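Local coordinates for conserved hypothetical protein NMB0706 (Neisseria meningitidis, PDB 1RV9) that is of unknown function but belongs to the multi-copper polyphenol oxidoreductase (laccase) family of the CNF1/YfiH clan and has an alpha-beta-beta-alpha structure, at residues T84-A89 with A99-D104; G42-L47 with D242-R247; L31-N36 with A249-L254; T192-I197 with Y207-L212. All coordinates share one frame; numbering follows the deposited sequence.

The four contacts lie in one chain of the alpha-beta-beta-alpha structure. Contact 3 pairs strands 28-33 and 248-254 of the five-stranded mixed sheet and closes the longest loop. Contact 2 is nested inside it, and contacts 1 and 4 follow each other in series within contact 2. Contact 1 forms the edge of the six-stranded mixed sheet. Its centre lies about 16 Å from that of contact 3, and the two touch where Asp104 meets Leu254. Contacts 2 and 3, with centres about 17 Å apart, join through Arg35, Ser46 and Leu47. Contact 4 stands apart, its centre at least 25 Å from the others. Thus residues near both chain ends meet in one sheet.

Contact 1: T84-A89 with A99-D104; sequences TVVVNA and ADASVD
Val86 holds CG1 anti to its backbone N (chi1 -175°), while Val103 holds CG1 anti to its carbonyl carbon (chi1 -59°). These turns bring Val86 CG1 and Val103 CG1 to 3.8 Å, with the two side chains crossing at about a right angle. The other branch, Val86 CG2, anti to the carbonyl carbon, rests on Ala101 CB at 3.9 Å. On the opposite face, Val87 has CG1 anti to its carbonyl carbon, and that methyl meets Ala99 CB at 3.6 Å. Strands 86-88 and 101-104 run parallel, with Val87 paired to Ser102 and Asn88 to Val103. The backbone ladder alternates: Val87 N donates to Ala101 O (3.0 Å), Val103 N to Val87 O (3.0 Å) and Ala89 N to Val103 O (2.9 Å). The bond to Val87 O comes nearly along the C=O axis, whereas Ala89 N lies in the carbonyl plane of Val103. One step earlier, Asp100 N donates to Val85 O at 3.0 Å. Strand 86-88 is the outermost strand of the six-stranded sheet, and helix 145-153 covers the face of Val86 and Ala101. The Asp100 carboxylate binds His135 ND1 through OD1 and Ser83 OG through OD2, and both oxygens also accept backbone N-H groups. This grip is consistent with a Cys-His-Asp triad of Cys118, His135 and Asp100, in which the buried carboxylate would orient and probably polarise the histidine.

Contact 2: G42-L47 with D242-R247; sequences GAYQSL and DGATGR. With SO4 (sulfate ion), chain B.
The Tyr44 ring lies obliquely against the backbone of Ala244, Thr245 and Gly246. Tyr44 CD2 comes to 3.4 Å from Thr245 C. CG stands anti to the carbonyl carbon (chi1 -55°), and the phenol end reaches past Ala244 CB to bond Val53 O. Beside the ring, Thr245 points its hydroxyl at the other loop. Thr245 OG1 is anti to the backbone N (chi1 -168°) and donates to Ala43 O at 2.7 Å, nearly along the C=O axis. Ala43 CB sits over Ala244 O at 3.2 Å. The contact joins two loops: one links strand 28-33 to helix 57-71, and the other leads from helix 239-242 into strand 248-254. Gly243, just after that helix, leaves helical geometry with positive phi. Arg247 extends broadly the same way as Tyr44. Its chain bends at chi2 (-71°), so Arg247 NH1 returns to Gly246 O at 3.0 Å, well above that carbonyl plane. The guanidinium, near a possible Cys-His-Asp triad without touching it, turns its edge to a sulfate ion, probably from the crystallisation liquor. Arg247 NH2 donates to sulfate O2 at 3.0 Å, while the bonds from NE to O2 and from NH2 to O3 are weak. His52 and His82 also hold this sulfate.

Contact 3: L31-N36 with A249-L254; sequences LITTRN and ASLIWL
Ala249, near the start of strand 248-254, has both of its backbone polar atoms in use. Its N donates to Thr33 OG1 at 2.8 Å, and its O accepts from Thr33 N at 3.0 Å, nearly along the C=O axis. Thr33 can serve as acceptor because OG1 sits between its backbone N and carbonyl carbon (chi1 74°), turned toward the strand. One water donates to both Thr33 O and Ala249 O, and so bridges the strands where segment 31-36 leaves the sheet. Ser250 pairs with Ile32 in a non-hydrogen-bonded position. On this face Ile32 CD1 folds over to Ser250 OG at 3.5 Å, and both side chains pack on Leu122 of strand 119-125. Leu251 forms the hydrogen-bonded pair with Leu31. Leu251 N reaches Leu31 O at 2.8 Å in the carbonyl plane, whereas Leu31 N approaches Leu251 O at 2.9 Å from above that plane. Leu251 CD1 lies against Leu31 O at 3.3 Å and also meets Thr33 CG2 obliquely. Trp253 brings its ring back along the strand (chi1 65°), so that CZ3 meets Leu31 CB at 3.8 Å, edge on and in the ring plane. Val71 of helix 57-71 covers Leu31, Leu251 and Trp253 together. A helix on one face and the second sheet's strand 119-125 on the other make this antiparallel pair part of a layered alpha-beta-beta-alpha fold.

Contact 4: T192-I197 with Y207-L212; sequences TAFEGI and YALARL
Thr192 lies in a 3-10 turn. Its OG1 sits between the backbone N and the carbonyl carbon (chi1 59°) and bonds Glu189 O. The same oxygen touches Leu212 CD1 at 3.7 Å, where the two side chains cross obliquely. Ala193 gives the largest buried area of this segment. Its CB points at the helix and meets Ala208 CB at 3.8 Å. That methyl also presses on Leu209 CD2 at 3.5 Å, tighter than usual van der Waals contact. The fit joins the edge of a small antiparallel sheet of strands 174-175, 201-204 and 194-198 to helix 206-217. In sequence, strand 201-204 follows strand 194-198 as the second arm of a hairpin and leads into the helix. Phe194 begins strand 194-198. Its CG is anti to the carbonyl carbon (chi1 -70°), which places the ring beside Leu209. Leu209 CD2 approaches Phe194 CE1 obliquely at 3.7 Å, and its CD1 lies 4.0 Å from Phe194 CZ. The leucine can touch both residues because its own CG is anti to the carbonyl carbon (chi1 -74°), with both methyls turned to segment 192-197. The Phe194 ring also stacks edge-to-face with Phe180.

Contact 1: T84-A89 with A99-D104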
loop_
_atom_site.group_PDB
_atom_site.type_symbol
_atom_site.label_atom_id
_atom_site.label_comp_id
_atom_site.label_asym_id
_atom_site.label_seq_id
_atom_site.Cartn_x
_atom_site.Cartn_y
_atom_site.Cartn_z
ATOM N N THR A 84 7.267 -5.656 9.483
ATOM C CA THR A 84 6.192 -4.936 10.155
ATOM C C THR A 84 6.805 -3.669 10.747
ATOM O O THR A 84 6.232 -3.043 11.638
ATOM C CB THR A 84 5.576 -5.775 11.295
ATOM O OG1 THR A 84 6.586 -6.074 12.268
ATOM C CG2 THR A 84 4.993 -7.072 10.748
ATOM N N VAL A 85 7.971 -3.292 10.228
ATOM C CA VAL A 85 8.694 -2.120 10.711
ATOM C C VAL A 85 8.168 -0.799 10.164
ATOM O O VAL A 85 8.000 -0.630 8.954
ATOM C CB VAL A 85 10.203 -2.238 10.383
ATOM C CG1 VAL A 85 10.963 -1.017 10.896
ATOM C CG2 VAL A 85 10.759 -3.503 11.014
ATOM N N VAL A 86 7.922 0.130 11.083
ATOM C CA VAL A 86 7.414 1.459 10.760
ATOM C C VAL A 86 8.483 2.493 11.099
ATOM O O VAL A 86 9.116 2.416 12.153
ATOM C CB VAL A 86 6.158 1.789 11.599
ATOM C CG1 VAL A 86 5.574 3.125 11.165
ATOM C CG2 VAL A 86 5.134 0.672 11.473
ATOM N N VAL A 87 8.687 3.454 10.203
ATOM C CA VAL A 87 9.665 4.511 10.430
ATOM C C VAL A 87 9.015 5.877 10.259
ATOM O O VAL A 87 7.900 5.982 9.751
ATOM C CB VAL A 87 10.840 4.430 9.432
ATOM C CG1 VAL A 87 11.568 3.108 9.592
ATOM C CG2 VAL A 87 10.329 4.595 8.002
ATOM N N ASN A 88 9.705 6.922 10.707
ATOM C CA ASN A 88 9.198 8.277 10.528
ATOM C C ASN A 88 9.639 8.660 9.123
ATOM O O ASN A 88 10.831 8.635 8.814
ATOM C CB ASN A 88 9.810 9.240 11.550
ATOM C CG ASN A 88 9.225 9.066 12.935
ATOM O OD1 ASN A 88 8.036 8.783 13.087
ATOM N ND2 ASN A 88 10.052 9.253 13.957
ATOM N N ALA A 89 8.682 8.999 8.265
ATOM C CA ALA A 89 9.002 9.345 6.886
ATOM C C ALA A 89 10.027 10.463 6.772
ATOM O O ALA A 89 10.889 10.427 5.892
ATOM C CB ALA A 89 7.730 9.723 6.131
ATOM N N ALA A 99 12.203 -0.992 5.783
ATOM C CA ALA A 99 10.944 -0.846 6.494
ATOM C C ALA A 99 9.791 -1.008 5.528
ATOM O O ALA A 99 9.980 -0.959 4.314
ATOM C CB ALA A 99 10.884 0.519 7.153
ATOM N N ASP A 100 8.589 -1.178 6.069
ATOM C CA ASP A 100 7.423 -1.371 5.228
ATOM C C ASP A 100 6.253 -0.449 5.522
ATOM O O ASP A 100 5.144 -0.675 5.044
ATOM C CB ASP A 100 6.992 -2.835 5.292
ATOM C CG ASP A 100 7.973 -3.747 4.583
ATOM O OD1 ASP A 100 7.731 -4.069 3.400
ATOM O OD2 ASP A 100 8.995 -4.123 5.199
ATOM N N ALA A 101 6.504 0.598 6.297
ATOM C CA ALA A 101 5.468 1.582 6.611
ATOM C C ALA A 101 6.136 2.839 7.134
ATOM O O ALA A 101 7.242 2.782 7.672
ATOM C CB ALA A 101 4.496 1.035 7.663
ATOM N N SER A 102 5.483 3.978 6.951
ATOM C CA SER A 102 6.026 5.228 7.461
ATOM C C SER A 102 4.887 6.126 7.919
ATOM O O SER A 102 3.744 5.999 7.461
ATOM C CB SER A 102 6.884 5.942 6.403
ATOM O OG SER A 102 6.101 6.542 5.384
ATOM N N VAL A 103 5.204 7.013 8.854
ATOM C CA VAL A 103 4.230 7.946 9.400
ATOM C C VAL A 103 4.795 9.360 9.338
ATOM O O VAL A 103 6.011 9.548 9.248
ATOM C CB VAL A 103 3.905 7.611 10.879
ATOM C CG1 VAL A 103 3.349 6.201 10.986
ATOM C CG2 VAL A 103 5.159 7.739 11.729
ATOM N N ASP A 104 3.910 10.349 9.370
ATOM C CA ASP A 104 4.337 11.742 9.356
ATOM C C ASP A 104 3.284 12.685 9.905
ATOM O O ASP A 104 2.089 12.461 9.735
ATOM C CB ASP A 104 4.696 12.210 7.946
ATOM C CG ASP A 104 5.121 13.663 7.926
ATOM O OD1 ASP A 104 4.373 14.513 7.391
ATOM O OD2 ASP A 104 6.206 13.955 8.478
#

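Contact 2: G42-L47 with D242-R247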
loop_
_atom_site.group_PDB
_atom_site.type_symbol
_atom_site.label_atom_id
_atom_site.label_comp_id
_atom_site.label_asym_id
_atom_site.label_seq_id
_atom_site.Cartn_x
_atom_site.Cartn_y
_atom_site.Cartn_z
ATOM N N GLY A 42 8.483 -2.137 -22.138
ATOM C CA GLY A 42 8.324 -3.571 -21.991
ATOM C C GLY A 42 7.483 -3.987 -20.803
ATOM O O GLY A 42 6.390 -3.468 -20.593
ATOM N N ALA A 43 8.003 -4.931 -20.029
ATOM C CA ALA A 43 7.301 -5.445 -18.856
ATOM C C ALA A 43 7.097 -4.369 -17.803
ATOM O O ALA A 43 6.240 -4.495 -16.936
ATOM C CB ALA A 43 8.088 -6.605 -18.246
ATOM N N TYR A 44 7.879 -3.306 -17.873
ATOM C CA TYR A 44 7.772 -2.257 -16.880
ATOM C C TYR A 44 6.943 -1.167 -17.462
ATOM O O TYR A 44 6.906 -0.049 -16.940
ATOM C CB TYR A 44 9.160 -1.737 -16.530
ATOM C CG TYR A 44 10.082 -2.840 -16.084
ATOM C CD1 TYR A 44 11.013 -3.395 -16.963
ATOM C CD2 TYR A 44 9.983 -3.379 -14.800
ATOM C CE1 TYR A 44 11.820 -4.463 -16.577
ATOM C CE2 TYR A 44 10.788 -4.456 -14.403
ATOM C CZ TYR A 44 11.701 -4.992 -15.299
ATOM O OH TYR A 44 12.474 -6.066 -14.923
ATOM N N GLN A 45 6.187 -1.465 -18.500
ATOM C CA GLN A 45 5.536 -0.303 -19.020
ATOM C C GLN A 45 4.778 0.751 -18.288
ATOM O O GLN A 45 3.667 0.639 -17.706
ATOM C CB GLN A 45 4.855 -0.552 -20.364
ATOM C CG GLN A 45 3.625 -1.379 -20.595
ATOM C CD GLN A 45 3.532 -1.570 -22.094
ATOM O OE1 GLN A 45 4.279 -2.369 -22.666
ATOM N NE2 GLN A 45 2.690 -0.776 -22.755
ATOM N N SER A 46 5.631 1.767 -18.419
ATOM C CA SER A 46 5.734 3.130 -18.112
ATOM C C SER A 46 6.011 3.666 -16.724
ATOM O O SER A 46 7.197 3.886 -16.378
ATOM C CB SER A 46 4.673 3.807 -18.992
ATOM O OG SER A 46 3.813 4.653 -18.337
ATOM N N LEU A 47 5.012 3.891 -15.894
ATOM C CA LEU A 47 5.443 4.461 -14.611
ATOM C C LEU A 47 5.955 3.547 -13.503
ATOM O O LEU A 47 5.390 3.510 -12.417
ATOM C CB LEU A 47 4.412 5.449 -14.056
ATOM C CG LEU A 47 4.863 6.542 -13.079
ATOM C CD1 LEU A 47 5.701 7.630 -13.774
ATOM C CD2 LEU A 47 3.599 7.185 -12.496
ATOM N N ASP A 242 2.111 -10.697 -14.642
ATOM C CA ASP A 242 3.298 -10.609 -15.493
ATOM C C ASP A 242 4.670 -10.997 -14.949
ATOM O O ASP A 242 5.652 -10.980 -15.697
ATOM C CB ASP A 242 3.389 -9.193 -16.065
ATOM C CG ASP A 242 2.142 -8.795 -16.826
ATOM O OD1 ASP A 242 1.743 -9.544 -17.743
ATOM O OD2 ASP A 242 1.562 -7.733 -16.515
ATOM N N GLY A 243 4.758 -11.348 -13.672
ATOM C CA GLY A 243 6.053 -11.705 -13.115
ATOM C C GLY A 243 6.914 -10.468 -12.939
ATOM O O GLY A 243 6.547 -9.559 -12.197
ATOM N N ALA A 244 8.060 -10.425 -13.613
ATOM C CA ALA A 244 8.948 -9.272 -13.521
ATOM C C ALA A 244 8.230 -8.087 -14.155
ATOM O O ALA A 244 7.978 -8.070 -15.361
ATOM C CB ALA A 244 10.256 -9.555 -14.252
ATOM N N THR A 245 7.888 -7.099 -13.337
ATOM C CA THR A 245 7.175 -5.934 -13.832
ATOM C C THR A 245 7.437 -4.716 -12.946
ATOM O O THR A 245 8.259 -4.763 -12.031
ATOM C CB THR A 245 5.650 -6.239 -13.921
ATOM O OG1 THR A 245 4.985 -5.202 -14.652
ATOM C CG2 THR A 245 5.037 -6.362 -12.532
ATOM N N GLY A 246 6.740 -3.622 -13.224
ATOM C CA GLY A 246 6.949 -2.417 -12.443
ATOM C C GLY A 246 6.173 -2.365 -11.142
ATOM O O GLY A 246 5.501 -3.322 -10.756
ATOM N N ARG A 247 6.288 -1.233 -10.461
ATOM C CA ARG A 247 5.588 -1.012 -9.204
ATOM C C ARG A 247 4.943 0.367 -9.223
ATOM O O ARG A 247 5.576 1.345 -9.615
ATOM C CB ARG A 247 6.562 -1.075 -8.023
ATOM C CG ARG A 247 7.193 -2.441 -7.789
ATOM C CD ARG A 247 6.184 -3.438 -7.248
ATOM N NE ARG A 247 6.803 -4.729 -6.951
ATOM C CZ ARG A 247 7.115 -5.646 -7.863
ATOM N NH1 ARG A 247 6.866 -5.432 -9.152
ATOM N NH2 ARG A 247 7.687 -6.779 -7.485
HETATM S S SO4 B . 8.424 -7.465 -3.864
HETATM O O1 SO4 B . 9.641 -8.293 -3.741
HETATM O O2 SO4 B . 8.723 -6.271 -4.681
HETATM O O3 SO4 B . 7.362 -8.249 -4.515
HETATM O O4 SO4 B . 7.981 -7.037 -2.527
#

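Contact 3: L31-N36 with A249-L254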
loop_
_atom_site.group_PDB
_atom_site.type_symbol
_atom_site.label_atom_id
_atom_site.label_comp_id
_atom_site.label_asym_id
_atom_site.label_seq_id
_atom_site.Cartn_x
_atom_site.Cartn_y
_atom_site.Cartn_z
ATOM N N LEU A 31 -1.999 10.338 -3.581
ATOM C CA LEU A 31 -1.697 10.112 -4.981
ATOM C C LEU A 31 -1.569 8.610 -5.139
ATOM O O LEU A 31 -0.684 7.988 -4.547
ATOM C CB LEU A 31 -0.390 10.797 -5.391
ATOM C CG LEU A 31 -0.099 10.753 -6.896
ATOM C CD1 LEU A 31 -1.088 11.651 -7.621
ATOM C CD2 LEU A 31 1.326 11.211 -7.173
ATOM N N ILE A 32 -2.484 8.031 -5.906
ATOM C CA ILE A 32 -2.484 6.603 -6.180
ATOM C C ILE A 32 -2.045 6.521 -7.632
ATOM O O ILE A 32 -2.842 6.761 -8.534
ATOM C CB ILE A 32 -3.901 6.009 -6.032
ATOM C CG1 ILE A 32 -4.429 6.273 -4.617
ATOM C CG2 ILE A 32 -3.884 4.516 -6.346
ATOM C CD1 ILE A 32 -3.576 5.681 -3.509
ATOM N N THR A 33 -0.777 6.205 -7.865
ATOM C CA THR A 33 -0.289 6.153 -9.236
ATOM C C THR A 33 -0.745 4.910 -9.982
ATOM O O THR A 33 -1.100 3.893 -9.382
ATOM C CB THR A 33 1.258 6.235 -9.298
ATOM O OG1 THR A 33 1.831 4.992 -8.876
ATOM C CG2 THR A 33 1.767 7.350 -8.392
ATOM N N THR A 34 -0.767 5.020 -11.306
ATOM C CA THR A 34 -1.141 3.905 -12.160
ATOM C C THR A 34 0.130 3.575 -12.926
ATOM O O THR A 34 1.156 4.232 -12.741
ATOM C CB THR A 34 -2.256 4.281 -13.160
ATOM O OG1 THR A 34 -1.762 5.255 -14.088
ATOM C CG2 THR A 34 -3.463 4.850 -12.424
ATOM N N ARG A 35 0.073 2.565 -13.783
ATOM C CA ARG A 35 1.254 2.174 -14.539
ATOM C C ARG A 35 1.555 3.148 -15.672
ATOM O O ARG A 35 2.609 3.075 -16.303
ATOM C CB ARG A 35 1.071 0.761 -15.105
ATOM C CG ARG A 35 0.021 0.652 -16.196
ATOM C CD ARG A 35 -0.092 -0.779 -16.693
ATOM N NE ARG A 35 1.197 -1.278 -17.158
ATOM C CZ ARG A 35 1.425 -2.530 -17.542
ATOM N NH1 ARG A 35 0.445 -3.425 -17.520
ATOM N NH2 ARG A 35 2.639 -2.887 -17.939
ATOM N N ASN A 36 0.642 4.081 -15.908
ATOM C CA ASN A 36 0.810 5.032 -16.995
ATOM C C ASN A 36 1.388 6.393 -16.622
ATOM O O ASN A 36 1.289 6.837 -15.475
ATOM C CB ASN A 36 -0.531 5.205 -17.699
ATOM C CG ASN A 36 -1.141 3.878 -18.088
ATOM O OD1 ASN A 36 -0.524 3.093 -18.802
ATOM N ND2 ASN A 36 -2.351 3.611 -17.608
ATOM N N ALA A 249 2.647 3.244 -6.861
ATOM C CA ALA A 249 2.768 3.600 -5.455
ATOM C C ALA A 249 1.548 4.317 -4.935
ATOM O O ALA A 249 0.777 4.893 -5.698
ATOM C CB ALA A 249 3.990 4.466 -5.247
ATOM N N SER A 250 1.373 4.248 -3.623
ATOM C CA SER A 250 0.278 4.934 -2.960
ATOM C C SER A 250 0.971 5.896 -2.015
ATOM O O SER A 250 1.740 5.478 -1.135
ATOM C CB SER A 250 -0.603 3.941 -2.206
ATOM O OG SER A 250 -1.246 3.079 -3.129
ATOM N N LEU A 251 0.717 7.183 -2.228
ATOM C CA LEU A 251 1.340 8.242 -1.445
ATOM C C LEU A 251 0.325 9.074 -0.690
ATOM O O LEU A 251 -0.816 9.231 -1.123
ATOM C CB LEU A 251 2.147 9.174 -2.359
ATOM C CG LEU A 251 3.250 8.581 -3.236
ATOM C CD1 LEU A 251 2.637 7.883 -4.441
ATOM C CD2 LEU A 251 4.172 9.705 -3.696
ATOM N N ILE A 252 0.763 9.617 0.436
ATOM C CA ILE A 252 -0.092 10.464 1.249
ATOM C C ILE A 252 0.770 11.505 1.950
ATOM O O ILE A 252 1.901 11.230 2.354
ATOM C CB ILE A 252 -0.893 9.625 2.284
ATOM C CG1 ILE A 252 -1.890 10.521 3.021
ATOM C CG2 ILE A 252 0.054 8.944 3.270
ATOM C CD1 ILE A 252 -2.904 9.736 3.831
ATOM N N TRP A 253 0.246 12.718 2.060
ATOM C CA TRP A 253 0.982 13.772 2.729
ATOM C C TRP A 253 0.053 14.844 3.252
ATOM O O TRP A 253 -1.120 14.903 2.878
ATOM C CB TRP A 253 2.022 14.391 1.781
ATOM C CG TRP A 253 1.468 15.114 0.572
ATOM C CD1 TRP A 253 1.278 16.461 0.432
ATOM C CD2 TRP A 253 1.088 14.524 -0.676
ATOM N NE1 TRP A 253 0.809 16.747 -0.831
ATOM C CE2 TRP A 253 0.680 15.576 -1.530
ATOM C CE3 TRP A 253 1.046 13.209 -1.156
ATOM C CZ2 TRP A 253 0.247 15.349 -2.843
ATOM C CZ3 TRP A 253 0.613 12.982 -2.461
ATOM C CH2 TRP A 253 0.216 14.051 -3.287
ATOM N N LEU A 254 0.585 15.657 4.154
ATOM C CA LEU A 254 -0.153 16.768 4.731
ATOM C C LEU A 254 0.252 18.006 3.948
ATOM O O LEU A 254 1.433 18.220 3.668
ATOM C CB LEU A 254 0.215 16.950 6.204
ATOM C CG LEU A 254 -0.258 15.854 7.153
ATOM C CD1 LEU A 254 0.487 15.968 8.477
ATOM C CD2 LEU A 254 -1.771 15.975 7.358
HETATM O O HOH W 1 -1.150 2.785 -6.814
#

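Contact 4: T192-I197 with Y207-L212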
loop_
_atom_site.group_PDB
_atom_site.type_symbol
_atom_site.label_atom_id
_atom_site.label_comp_id
_atom_site.label_asym_id
_atom_site.label_seq_id
_atom_site.Cartn_x
_atom_site.Cartn_y
_atom_site.Cartn_z
ATOM N N THR A 192 -13.324 -15.944 7.347
ATOM C CA THR A 192 -14.375 -15.377 6.513
ATOM C C THR A 192 -13.797 -14.697 5.277
ATOM O O THR A 192 -14.517 -14.431 4.314
ATOM C CB THR A 192 -15.215 -14.343 7.294
ATOM O OG1 THR A 192 -14.362 -13.295 7.771
ATOM C CG2 THR A 192 -15.913 -15.005 8.475
ATOM N N ALA A 193 -12.494 -14.421 5.309
ATOM C CA ALA A 193 -11.819 -13.763 4.194
ATOM C C ALA A 193 -11.120 -14.744 3.251
ATOM O O ALA A 193 -10.407 -14.334 2.335
ATOM C CB ALA A 193 -10.816 -12.738 4.727
ATOM N N PHE A 194 -11.317 -16.037 3.490
ATOM C CA PHE A 194 -10.735 -17.079 2.646
ATOM C C PHE A 194 -11.852 -17.969 2.131
ATOM O O PHE A 194 -12.790 -18.280 2.864
ATOM C CB PHE A 194 -9.758 -17.965 3.428
ATOM C CG PHE A 194 -8.478 -17.282 3.815
ATOM C CD1 PHE A 194 -8.403 -16.517 4.973
ATOM C CD2 PHE A 194 -7.345 -17.414 3.019
ATOM C CE1 PHE A 194 -7.209 -15.893 5.337
ATOM C CE2 PHE A 194 -6.146 -16.794 3.373
ATOM C CZ PHE A 194 -6.080 -16.033 4.533
ATOM N N GLU A 195 -11.753 -18.375 0.870
ATOM C CA GLU A 195 -12.748 -19.269 0.296
ATOM C C GLU A 195 -12.032 -20.496 -0.249
ATOM O O GLU A 195 -11.174 -20.391 -1.127
ATOM C CB GLU A 195 -13.526 -18.595 -0.832
ATOM C CG GLU A 195 -14.436 -19.570 -1.572
ATOM C CD GLU A 195 -15.120 -18.955 -2.772
ATOM O OE1 GLU A 195 -14.683 -17.879 -3.225
ATOM O OE2 GLU A 195 -16.093 -19.558 -3.274
ATOM N N GLY A 196 -12.374 -21.661 0.289
ATOM C CA GLY A 196 -11.749 -22.881 -0.175
ATOM C C GLY A 196 -12.186 -23.178 -1.593
ATOM O O GLY A 196 -13.370 -23.074 -1.914
ATOM N N ILE A 197 -11.233 -23.533 -2.446
ATOM C CA ILE A 197 -11.542 -23.847 -3.836
ATOM C C ILE A 197 -11.043 -25.246 -4.173
ATOM O O ILE A 197 -10.887 -25.605 -5.342
ATOM C CB ILE A 197 -10.915 -22.815 -4.804
ATOM C CG1 ILE A 197 -9.394 -22.789 -4.643
ATOM C CG2 ILE A 197 -11.505 -21.437 -4.536
ATOM C CD1 ILE A 197 -8.695 -21.836 -5.593
ATOM N N TYR A 207 -8.544 -7.339 1.013
ATOM C CA TYR A 207 -9.343 -6.210 1.468
ATOM C C TYR A 207 -10.127 -6.600 2.714
ATOM O O TYR A 207 -10.156 -5.861 3.698
ATOM C CB TYR A 207 -10.316 -5.754 0.376
ATOM C CG TYR A 207 -9.649 -5.247 -0.883
ATOM C CD1 TYR A 207 -8.617 -4.308 -0.825
ATOM C CD2 TYR A 207 -10.069 -5.687 -2.137
ATOM C CE1 TYR A 207 -8.025 -3.821 -1.990
ATOM C CE2 TYR A 207 -9.483 -5.208 -3.305
ATOM C CZ TYR A 207 -8.464 -4.275 -3.224
ATOM O OH TYR A 207 -7.891 -3.798 -4.380
ATOM N N ALA A 208 -10.759 -7.768 2.664
ATOM C CA ALA A 208 -11.545 -8.250 3.792
ATOM C C ALA A 208 -10.658 -8.504 5.005
ATOM O O ALA A 208 -11.044 -8.213 6.138
ATOM C CB ALA A 208 -12.286 -9.520 3.407
ATOM N N LEU A 209 -9.471 -9.056 4.770
ATOM C CA LEU A 209 -8.545 -9.318 5.864
ATOM C C LEU A 209 -8.137 -7.994 6.501
ATOM O O LEU A 209 -8.086 -7.875 7.722
ATOM C CB LEU A 209 -7.300 -10.060 5.358
ATOM C CG LEU A 209 -7.481 -11.546 5.020
ATOM C CD1 LEU A 209 -6.239 -12.069 4.305
ATOM C CD2 LEU A 209 -7.727 -12.343 6.300
ATOM N N ALA A 210 -7.847 -6.998 5.671
ATOM C CA ALA A 210 -7.451 -5.693 6.185
ATOM C C ALA A 210 -8.587 -5.041 6.964
ATOM O O ALA A 210 -8.357 -4.460 8.020
ATOM C CB ALA A 210 -7.003 -4.785 5.042
ATOM N N ARG A 211 -9.810 -5.135 6.448
ATOM C CA ARG A 211 -10.952 -4.541 7.140
ATOM C C ARG A 211 -11.149 -5.171 8.512
ATOM O O ARG A 211 -11.448 -4.475 9.482
ATOM C CB ARG A 211 -12.235 -4.694 6.317
ATOM C CG ARG A 211 -12.255 -3.891 5.030
ATOM C CD ARG A 211 -13.674 -3.727 4.491
ATOM N NE ARG A 211 -13.676 -3.222 3.121
ATOM C CZ ARG A 211 -13.396 -3.966 2.055
ATOM N NH1 ARG A 211 -13.100 -5.253 2.201
ATOM N NH2 ARG A 211 -13.399 -3.426 0.842
ATOM N N LEU A 212 -10.983 -6.489 8.593
ATOM C CA LEU A 212 -11.132 -7.199 9.862
ATOM C C LEU A 212 -10.094 -6.715 10.867
ATOM O O LEU A 212 -10.414 -6.390 12.013
ATOM C CB LEU A 212 -10.955 -8.708 9.660
ATOM C CG LEU A 212 -12.132 -9.539 9.152
ATOM C CD1 LEU A 212 -11.671 -10.962 8.864
ATOM C CD2 LEU A 212 -13.239 -9.541 10.201
#